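DnaK Suppressor (Chlamydia trachomatis, PDB 6PTG) probably binds RNA polymerase and regulates transcription as a DksA-like factor. Local coordinates at residues 78-83 against 111-116; 18-23 against 83-88; 101-106 against 115-120. All coordinates share one frame; numbering follows the deposited sequence.

Contact 1. Residues 78-83 against 111-116; sequences LRQIDR and IPYATM
The ring of Y113 meets the amide of Q80 at its edge: NE2 of Q80 lies close to the ring plane, 4.0 Å from CD1 of Y113, and the amide and ring planes stand 82° apart. One face of the ring is covered from within its own turn, where CG2 of I111 sits above the plane, displaced toward the rim. I81 comes in at the base of the same side chain, its CG1 packing 3.9 Å from CB of Y113. A chi1 of 52° sets CG of Y113 between the backbone N and the carbonyl carbon, while a type I beta turn from I111 to A114, closed by A114 N donating to I111 O, presents the residue to the helix. The segment 111-116 links helix 105-110 to helix 118-129 inside the DksA/TraR zinc-finger family region, and here it lies against helix 72-89, which it meets by van der Waals contact. Helix 13-33 lies alongside, M26 touching I81 and Y113 and R22 touching P112. Farther along, CG2 of T115 packs 3.8 Å from CG of R83 and 4.2 Å from the backbone O of Q80. R83 holds CG anti to its backbone N (chi1 177°), and its aliphatic part meets the threonine methyl while its charged end goes to other partners: NE makes a salt bridge with D97, and NH1 pairs with E86 and E90. D97 also forms backbone hydrogen bonds with T115, which ties the linker and the arginine of the helix to the same acidic residue.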
loop_
_atom_site.group_PDB
_atom_site.type_symbol
_atom_site.label_atom_id
_atom_site.label_comp_id
_atom_site.label_asym_id
_atom_site.label_seq_id
_atom_site.Cartn_x
_atom_site.Cartn_y
_atom_site.Cartn_z
ATOM N N LEU B 78 -3.596 11.972 11.807
ATOM C CA LEU B 78 -2.291 12.626 11.742
ATOM C C LEU B 78 -1.299 11.810 10.926
ATOM O O LEU B 78 -0.461 12.374 10.213
ATOM C CB LEU B 78 -1.741 12.868 13.147
ATOM C CG LEU B 78 -2.391 13.988 13.954
ATOM C CD1 LEU B 78 -1.819 14.025 15.357
ATOM C CD2 LEU B 78 -2.186 15.326 13.256
ATOM N N ARG B 79 -1.363 10.480 11.032
ATOM C CA ARG B 79 -0.488 9.638 10.224
ATOM C C ARG B 79 -0.792 9.792 8.737
ATOM O O ARG B 79 0.130 9.912 7.922
ATOM C CB ARG B 79 -0.620 8.178 10.658
ATOM N N GLN B 80 -2.079 9.835 8.369
ATOM C CA GLN B 80 -2.460 9.993 6.965
ATOM C C GLN B 80 -2.047 11.352 6.411
ATOM O O GLN B 80 -1.562 11.441 5.276
ATOM C CB GLN B 80 -3.966 9.788 6.800
ATOM C CG GLN B 80 -4.350 8.463 6.150
ATOM C CD GLN B 80 -5.836 8.156 6.282
ATOM O OE1 GLN B 80 -6.384 8.133 7.387
ATOM N NE2 GLN B 80 -6.491 7.914 5.149
ATOM N N ILE B 81 -2.241 12.423 7.185
ATOM C CA ILE B 81 -1.876 13.761 6.717
ATOM C C ILE B 81 -0.373 13.845 6.474
ATOM O O ILE B 81 0.079 14.362 5.445
ATOM C CB ILE B 81 -2.353 14.829 7.719
ATOM C CG1 ILE B 81 -3.872 14.997 7.642
ATOM C CG2 ILE B 81 -1.663 16.166 7.465
ATOM C CD1 ILE B 81 -4.464 15.732 8.824
ATOM N N ASP B 82 0.423 13.352 7.429
ATOM C CA ASP B 82 1.874 13.332 7.261
ATOM C C ASP B 82 2.288 12.535 6.027
ATOM O O ASP B 82 3.193 12.945 5.291
ATOM C CB ASP B 82 2.538 12.765 8.515
ATOM C CG ASP B 82 2.599 13.774 9.649
ATOM O OD1 ASP B 82 2.671 14.985 9.361
ATOM O OD2 ASP B 82 2.587 13.356 10.826
ATOM N N ARG B 83 1.654 11.379 5.798
ATOM C CA ARG B 83 1.978 10.573 4.622
ATOM C C ARG B 83 1.615 11.293 3.330
ATOM O O ARG B 83 2.382 11.265 2.359
ATOM C CB ARG B 83 1.270 9.220 4.696
ATOM C CG ARG B 83 1.498 8.346 3.471
ATOM C CD ARG B 83 2.991 8.199 3.172
ATOM N NE ARG B 83 3.238 7.618 1.854
ATOM C CZ ARG B 83 4.393 7.712 1.206
ATOM N NH1 ARG B 83 5.405 8.373 1.753
ATOM N NH2 ARG B 83 4.532 7.162 0.007
ATOM N N ILE B 111 -11.066 14.698 0.035
ATOM C CA ILE B 111 -10.186 14.147 1.064
ATOM C C ILE B 111 -8.735 14.393 0.661
ATOM O O ILE B 111 -8.118 13.519 0.033
ATOM C CB ILE B 111 -10.439 12.647 1.273
ATOM C CG1 ILE B 111 -11.934 12.359 1.374
ATOM C CG2 ILE B 111 -9.746 12.178 2.527
ATOM C CD1 ILE B 111 -12.242 10.923 1.712
ATOM N N PRO B 112 -8.150 15.550 0.988
ATOM C CA PRO B 112 -6.787 15.840 0.512
ATOM C C PRO B 112 -5.714 14.926 1.097
ATOM O O PRO B 112 -4.608 14.888 0.545
ATOM C CB PRO B 112 -6.574 17.304 0.928
ATOM C CG PRO B 112 -7.497 17.501 2.089
ATOM C CD PRO B 112 -8.707 16.671 1.769
ATOM N N TYR B 113 -5.997 14.193 2.178
ATOM C CA TYR B 113 -5.051 13.251 2.773
ATOM C C TYR B 113 -5.255 11.816 2.288
ATOM O O TYR B 113 -4.741 10.879 2.903
ATOM C CB TYR B 113 -5.117 13.312 4.302
ATOM C CG TYR B 113 -6.507 13.161 4.880
ATOM C CD1 TYR B 113 -7.049 11.903 5.129
ATOM C CD2 TYR B 113 -7.275 14.279 5.184
ATOM C CE1 TYR B 113 -8.318 11.763 5.657
ATOM C CE2 TYR B 113 -8.545 14.149 5.713
ATOM C CZ TYR B 113 -9.063 12.889 5.947
ATOM O OH TYR B 113 -10.328 12.764 6.477
ATOM N N ALA B 114 -5.996 11.626 1.204
ATOM C CA ALA B 114 -6.182 10.296 0.643
ATOM C C ALA B 114 -4.891 9.843 -0.014
ATOM O O ALA B 114 -4.383 10.510 -0.920
ATOM C CB ALA B 114 -7.321 10.308 -0.372
ATOM N N THR B 115 -4.336 8.736 0.473
ATOM C CA THR B 115 -3.108 8.165 -0.067
ATOM C C THR B 115 -3.329 6.836 -0.769
ATOM O O THR B 115 -2.382 6.276 -1.319
ATOM C CB THR B 115 -2.075 7.994 1.043
ATOM O OG1 THR B 115 -2.613 7.134 2.053
ATOM C CG2 THR B 115 -1.718 9.335 1.645
ATOM N N MET B 116 -4.556 6.329 -0.785
ATOM C CA MET B 116 -4.876 5.078 -1.447
ATOM C C MET B 116 -6.190 5.252 -2.194
ATOM O O MET B 116 -7.004 6.114 -1.860
ATOM C CB MET B 116 -4.993 3.926 -0.438
ATOM C CG MET B 116 -3.754 3.693 0.390
ATOM S SD MET B 116 -4.067 2.588 1.763
ATOM C CE MET B 116 -4.642 3.767 2.989
#

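Contact 2. Residues 18-23 against 83-88; sequences NFKTRL and RALEKI
Segments 18-23 and 83-88 run nearly antiparallel, their axes 10.2 Å apart at closest approach and their directions at 153°, with K20 and L85 nearest in backbone register. L23 and I88 carry the interface from the two sides. CB of L23 packs 3.6 Å from CD2 of L85, while one of its methyls, CD1, reaches forward to CB of A84 at 3.7 Å and to CD1 of I88 at 4.0 Å. I88 answers from the other helix: its CG1 lies anti to the carbonyl carbon (chi1 -69°), and a chi2 of -178° extends CD1 from there toward K20, where it rests against the backbone of helix 13-33, 3.7 Å from N of K20 and 3.8 Å from CB of K20. F19 borders this methyl through its CB, though the phenyl ring itself leads away to meet the ring of Y93. I16, F19, K20 and L23 together surround I88, a knob in a four-residue hole, consistent with the coiled-coil hairpin of DksA proteins. The extended K20 crosses L85 at about a right angle, with CG of K20 4.2 Å from CD2 of L85. Its NZ makes a long, weak ion pair with E89. A firmer ion pair on helix 72-89 is that of K87, whose NZ meets D97 and also bonds to the carbonyl oxygens of S92 and I95. Across the interface itself, then, the contacts are made largely by hydrocarbon, which lacks directional bonds, with CD1 of I88 also against the backbone N of K20. Alignment of the two helices here probably rests on the fit of the branched side chains.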
loop_
_atom_site.group_PDB
_atom_site.type_symbol
_atom_site.label_atom_id
_atom_site.label_comp_id
_atom_site.label_asym_id
_atom_site.label_seq_id
_atom_site.Cartn_x
_atom_site.Cartn_y
_atom_site.Cartn_z
ATOM N N ASN B 18 -1.505 23.786 -3.649
ATOM C CA ASN B 18 -2.758 24.093 -2.968
ATOM C C ASN B 18 -3.166 22.961 -2.028
ATOM O O ASN B 18 -3.653 23.212 -0.918
ATOM C CB ASN B 18 -3.844 24.380 -4.008
ATOM C CG ASN B 18 -5.006 25.176 -3.449
ATOM O OD1 ASN B 18 -5.131 25.362 -2.237
ATOM N ND2 ASN B 18 -5.861 25.666 -4.339
ATOM N N PHE B 19 -2.993 21.707 -2.459
ATOM C CA PHE B 19 -3.222 20.577 -1.563
ATOM C C PHE B 19 -2.244 20.602 -0.394
ATOM O O PHE B 19 -2.613 20.295 0.748
ATOM C CB PHE B 19 -3.089 19.262 -2.324
ATOM C CG PHE B 19 -4.283 18.911 -3.147
ATOM C CD1 PHE B 19 -5.517 18.727 -2.552
ATOM C CD2 PHE B 19 -4.171 18.737 -4.513
ATOM C CE1 PHE B 19 -6.619 18.389 -3.309
ATOM C CE2 PHE B 19 -5.269 18.401 -5.275
ATOM C CZ PHE B 19 -6.493 18.227 -4.673
ATOM N N LYS B 20 -0.980 20.929 -0.674
ATOM C CA LYS B 20 0.010 21.075 0.384
ATOM C C LYS B 20 -0.410 22.141 1.387
ATOM O O LYS B 20 -0.262 21.956 2.600
ATOM C CB LYS B 20 1.371 21.409 -0.224
ATOM C CG LYS B 20 2.516 21.378 0.770
ATOM C CD LYS B 20 3.805 21.838 0.123
ATOM C CE LYS B 20 4.984 21.652 1.056
ATOM N NZ LYS B 20 6.231 22.224 0.478
ATOM N N THR B 21 -0.932 23.269 0.900
ATOM C CA THR B 21 -1.408 24.308 1.806
ATOM C C THR B 21 -2.586 23.817 2.645
ATOM O O THR B 21 -2.646 24.078 3.852
ATOM C CB THR B 21 -1.794 25.563 1.023
ATOM O OG1 THR B 21 -0.650 26.065 0.317
ATOM C CG2 THR B 21 -2.300 26.634 1.973
ATOM N N ARG B 22 -3.532 23.104 2.024
ATOM C CA ARG B 22 -4.648 22.549 2.783
ATOM C C ARG B 22 -4.164 21.559 3.833
ATOM O O ARG B 22 -4.639 21.574 4.973
ATOM C CB ARG B 22 -5.646 21.868 1.846
ATOM C CG ARG B 22 -6.345 22.784 0.862
ATOM C CD ARG B 22 -7.310 21.996 -0.017
ATOM N NE ARG B 22 -8.323 21.290 0.760
ATOM C CZ ARG B 22 -9.160 20.392 0.244
ATOM N NH1 ARG B 22 -9.101 20.099 -1.047
ATOM N NH2 ARG B 22 -10.058 19.787 1.013
ATOM N N LEU B 23 -3.220 20.688 3.468
ATOM C CA LEU B 23 -2.771 19.649 4.392
ATOM C C LEU B 23 -2.018 20.236 5.583
ATOM O O LEU B 23 -2.216 19.799 6.721
ATOM C CB LEU B 23 -1.913 18.624 3.653
ATOM C CG LEU B 23 -2.675 17.696 2.705
ATOM C CD1 LEU B 23 -1.724 16.926 1.815
ATOM C CD2 LEU B 23 -3.557 16.736 3.488
ATOM N N ARG B 83 1.654 11.379 5.798
ATOM C CA ARG B 83 1.978 10.573 4.622
ATOM C C ARG B 83 1.615 11.293 3.330
ATOM O O ARG B 83 2.382 11.265 2.359
ATOM C CB ARG B 83 1.270 9.220 4.696
ATOM C CG ARG B 83 1.498 8.346 3.471
ATOM C CD ARG B 83 2.991 8.199 3.172
ATOM N NE ARG B 83 3.238 7.618 1.854
ATOM C CZ ARG B 83 4.393 7.712 1.206
ATOM N NH1 ARG B 83 5.405 8.373 1.753
ATOM N NH2 ARG B 83 4.532 7.162 0.007
ATOM N N ALA B 84 0.450 11.945 3.297
ATOM C CA ALA B 84 0.078 12.722 2.118
ATOM C C ALA B 84 1.088 13.834 1.856
ATOM O O ALA B 84 1.438 14.104 0.701
ATOM C CB ALA B 84 -1.332 13.291 2.284
ATOM N N LEU B 85 1.579 14.479 2.920
ATOM C CA LEU B 85 2.605 15.504 2.762
ATOM C C LEU B 85 3.909 14.911 2.239
ATOM O O LEU B 85 4.573 15.522 1.393
ATOM C CB LEU B 85 2.833 16.224 4.089
ATOM C CG LEU B 85 1.736 17.206 4.501
ATOM C CD1 LEU B 85 1.906 17.674 5.939
ATOM C CD2 LEU B 85 1.717 18.395 3.547
ATOM N N GLU B 86 4.293 13.723 2.729
ATOM C CA GLU B 86 5.476 13.047 2.201
ATOM C C GLU B 86 5.321 12.732 0.721
ATOM O O GLU B 86 6.258 12.924 -0.061
ATOM C CB GLU B 86 5.761 11.765 2.982
ATOM C CG GLU B 86 6.157 11.984 4.425
ATOM C CD GLU B 86 6.286 10.684 5.188
ATOM O OE1 GLU B 86 6.368 9.620 4.535
ATOM O OE2 GLU B 86 6.303 10.731 6.438
ATOM N N LYS B 87 4.156 12.223 0.314
ATOM C CA LYS B 87 3.963 11.904 -1.097
ATOM C C LYS B 87 4.078 13.144 -1.973
ATOM O O LYS B 87 4.480 13.042 -3.136
ATOM C CB LYS B 87 2.617 11.215 -1.311
ATOM C CG LYS B 87 2.542 9.843 -0.688
ATOM C CD LYS B 87 1.139 9.269 -0.704
ATOM C CE LYS B 87 0.649 9.054 -2.120
ATOM N NZ LYS B 87 1.673 8.366 -2.946
ATOM N N ILE B 88 3.738 14.320 -1.444
ATOM C CA ILE B 88 3.946 15.543 -2.214
ATOM C C ILE B 88 5.437 15.810 -2.385
ATOM O O ILE B 88 5.883 16.238 -3.456
ATOM C CB ILE B 88 3.216 16.730 -1.558
ATOM C CG1 ILE B 88 1.699 16.555 -1.672
ATOM C CG2 ILE B 88 3.628 18.031 -2.203
ATOM C CD1 ILE B 88 0.887 17.710 -1.090
#

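Contact 3. Residues 101-106 against 115-120; sequences EEIPLA and TMTVKS
OG1 of T117 accepts two bonds from S120, one from its OG at 3.0 Å and one from its backbone N at 3.2 Å; across the contact, the same threonine's CG2 lies 3.8 Å from OE1 of E101. The bond from the amide is the capping bond of T117, the N-cap residue at the start of helix 118-129, and chi1 of 62° stands OG1 between the backbone N and the carbonyl carbon. The spacing of C96, S99, T117 and S120 is consistent with that of the four metal ligands in C4 zinc-finger relatives, although C96 is the sole cysteine among them. The side chains of T117 and S120 both touch C96, and S120 also touches S99, so these positions lie side by side, with S120 bonded to T117. Beside them I103 supplies the apolar half of the contact. Its CD1 lies over the backbone between T115 and M116, 3.6 Å from C of T115 and 3.7 Å from N of M116. Backbone hydrogen bonds to G94 hold I103, while those to D97 hold T115. On the side of helix 105-110, R107 donates through NH2 to the carbonyl O of M116.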
loop_
_atom_site.group_PDB
_atom_site.type_symbol
_atom_site.label_atom_id
_atom_site.label_comp_id
_atom_site.label_asym_id
_atom_site.label_seq_id
_atom_site.Cartn_x
_atom_site.Cartn_y
_atom_site.Cartn_z
ATOM N N GLU B 101 -2.356 2.920 -8.644
ATOM C CA GLU B 101 -3.399 3.492 -9.483
ATOM C C GLU B 101 -3.578 4.974 -9.163
ATOM O O GLU B 101 -3.268 5.444 -8.064
ATOM C CB GLU B 101 -4.732 2.774 -9.264
ATOM C CG GLU B 101 -4.889 1.411 -9.909
ATOM C CD GLU B 101 -6.025 0.607 -9.277
ATOM O OE1 GLU B 101 -6.846 1.193 -8.531
ATOM O OE2 GLU B 101 -6.100 -0.614 -9.525
ATOM N N GLU B 102 -4.095 5.712 -10.141
ATOM C CA GLU B 102 -4.375 7.127 -9.941
ATOM C C GLU B 102 -5.605 7.288 -9.049
ATOM O O GLU B 102 -6.673 6.745 -9.350
ATOM C CB GLU B 102 -4.584 7.817 -11.284
ATOM C CG GLU B 102 -3.296 8.180 -11.993
ATOM C CD GLU B 102 -3.541 8.856 -13.330
ATOM O OE1 GLU B 102 -4.641 9.420 -13.518
ATOM O OE2 GLU B 102 -2.637 8.815 -14.195
ATOM N N ILE B 103 -5.446 8.019 -7.952
ATOM C CA ILE B 103 -6.562 8.326 -7.052
ATOM C C ILE B 103 -7.474 9.342 -7.733
ATOM O O ILE B 103 -6.972 10.347 -8.268
ATOM C CB ILE B 103 -6.036 8.861 -5.717
ATOM C CG1 ILE B 103 -4.951 7.943 -5.159
ATOM C CG2 ILE B 103 -7.150 8.979 -4.703
ATOM C CD1 ILE B 103 -4.358 8.423 -3.842
ATOM N N PRO B 104 -8.791 9.110 -7.783
ATOM C CA PRO B 104 -9.681 10.026 -8.512
ATOM C C PRO B 104 -9.600 11.456 -7.994
ATOM O O PRO B 104 -9.489 11.697 -6.790
ATOM C CB PRO B 104 -11.069 9.418 -8.280
ATOM C CG PRO B 104 -10.801 7.968 -8.091
ATOM C CD PRO B 104 -9.510 7.909 -7.319
ATOM N N LEU B 105 -9.650 12.412 -8.932
ATOM C CA LEU B 105 -9.455 13.819 -8.582
ATOM C C LEU B 105 -10.496 14.308 -7.585
ATOM O O LEU B 105 -10.186 15.124 -6.711
ATOM C CB LEU B 105 -9.472 14.687 -9.842
ATOM C CG LEU B 105 -8.126 14.922 -10.539
ATOM C CD1 LEU B 105 -7.456 13.612 -10.940
ATOM C CD2 LEU B 105 -8.300 15.818 -11.748
ATOM N N ALA B 106 -11.739 13.838 -7.707
ATOM C CA ALA B 106 -12.766 14.212 -6.736
ATOM C C ALA B 106 -12.397 13.744 -5.336
ATOM O O ALA B 106 -12.539 14.495 -4.364
ATOM C CB ALA B 106 -14.117 13.632 -7.147
ATOM N N THR B 115 -4.336 8.736 0.473
ATOM C CA THR B 115 -3.108 8.165 -0.067
ATOM C C THR B 115 -3.329 6.836 -0.769
ATOM O O THR B 115 -2.382 6.276 -1.319
ATOM C CB THR B 115 -2.075 7.994 1.043
ATOM O OG1 THR B 115 -2.613 7.134 2.053
ATOM C CG2 THR B 115 -1.718 9.335 1.645
ATOM N N MET B 116 -4.556 6.329 -0.785
ATOM C CA MET B 116 -4.876 5.078 -1.447
ATOM C C MET B 116 -6.190 5.252 -2.194
ATOM O O MET B 116 -7.004 6.114 -1.860
ATOM C CB MET B 116 -4.993 3.926 -0.438
ATOM C CG MET B 116 -3.754 3.693 0.390
ATOM S SD MET B 116 -4.067 2.588 1.763
ATOM C CE MET B 116 -4.642 3.767 2.989
ATOM N N THR B 117 -6.405 4.411 -3.200
ATOM C CA THR B 117 -7.733 4.333 -3.774
ATOM C C THR B 117 -8.690 3.773 -2.727
ATOM O O THR B 117 -8.271 3.234 -1.700
ATOM C CB THR B 117 -7.736 3.467 -5.036
ATOM O OG1 THR B 117 -7.352 2.123 -4.715
ATOM C CG2 THR B 117 -6.797 4.040 -6.087
ATOM N N VAL B 118 -9.993 3.920 -2.979
ATOM C CA VAL B 118 -10.973 3.422 -2.016
ATOM C C VAL B 118 -10.836 1.914 -1.851
ATOM O O VAL B 118 -10.777 1.397 -0.729
ATOM C CB VAL B 118 -12.395 3.817 -2.440
ATOM C CG1 VAL B 118 -13.398 3.184 -1.506
ATOM C CG2 VAL B 118 -12.524 5.318 -2.432
ATOM N N LYS B 119 -10.743 1.191 -2.969
ATOM C CA LYS B 119 -10.582 -0.257 -2.906
ATOM C C LYS B 119 -9.298 -0.653 -2.178
ATOM O O LYS B 119 -9.272 -1.655 -1.454
ATOM C CB LYS B 119 -10.604 -0.841 -4.316
ATOM C CG LYS B 119 -11.991 -0.990 -4.908
ATOM C CD LYS B 119 -11.900 -1.543 -6.315
ATOM C CE LYS B 119 -13.244 -2.032 -6.814
ATOM N NZ LYS B 119 -13.107 -2.754 -8.112
ATOM N N SER B 120 -8.213 0.107 -2.367
ATOM C CA SER B 120 -6.964 -0.238 -1.687
ATOM C C SER B 120 -7.035 0.080 -0.204
ATOM O O SER B 120 -6.466 -0.646 0.615
ATOM C CB SER B 120 -5.778 0.487 -2.318
ATOM O OG SER B 120 -5.502 0.009 -3.627
#

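How the contacts relate
Contacts 1 and 2 share helix 72-89 and R83, and lie closer to the centre of the chain than contact 3, which sits at the turn leading into helix 118-129. Contact 2 joins two helices through branched hydrocarbon, whereas contact 1 joins a helix to a linker with a ring, an amide and a methyl, both being partly buried. Contact 3, though farthest from the centre, is largely buried: I103 is covered and E101 solvent-exposed, while the hydroxyl cap lies inside segment 115-120. T115 connects all three: it belongs to contacts 1 and 3, and its CG2 also packs against CD of K87, a residue of segment 83-88, at 3.7 Å.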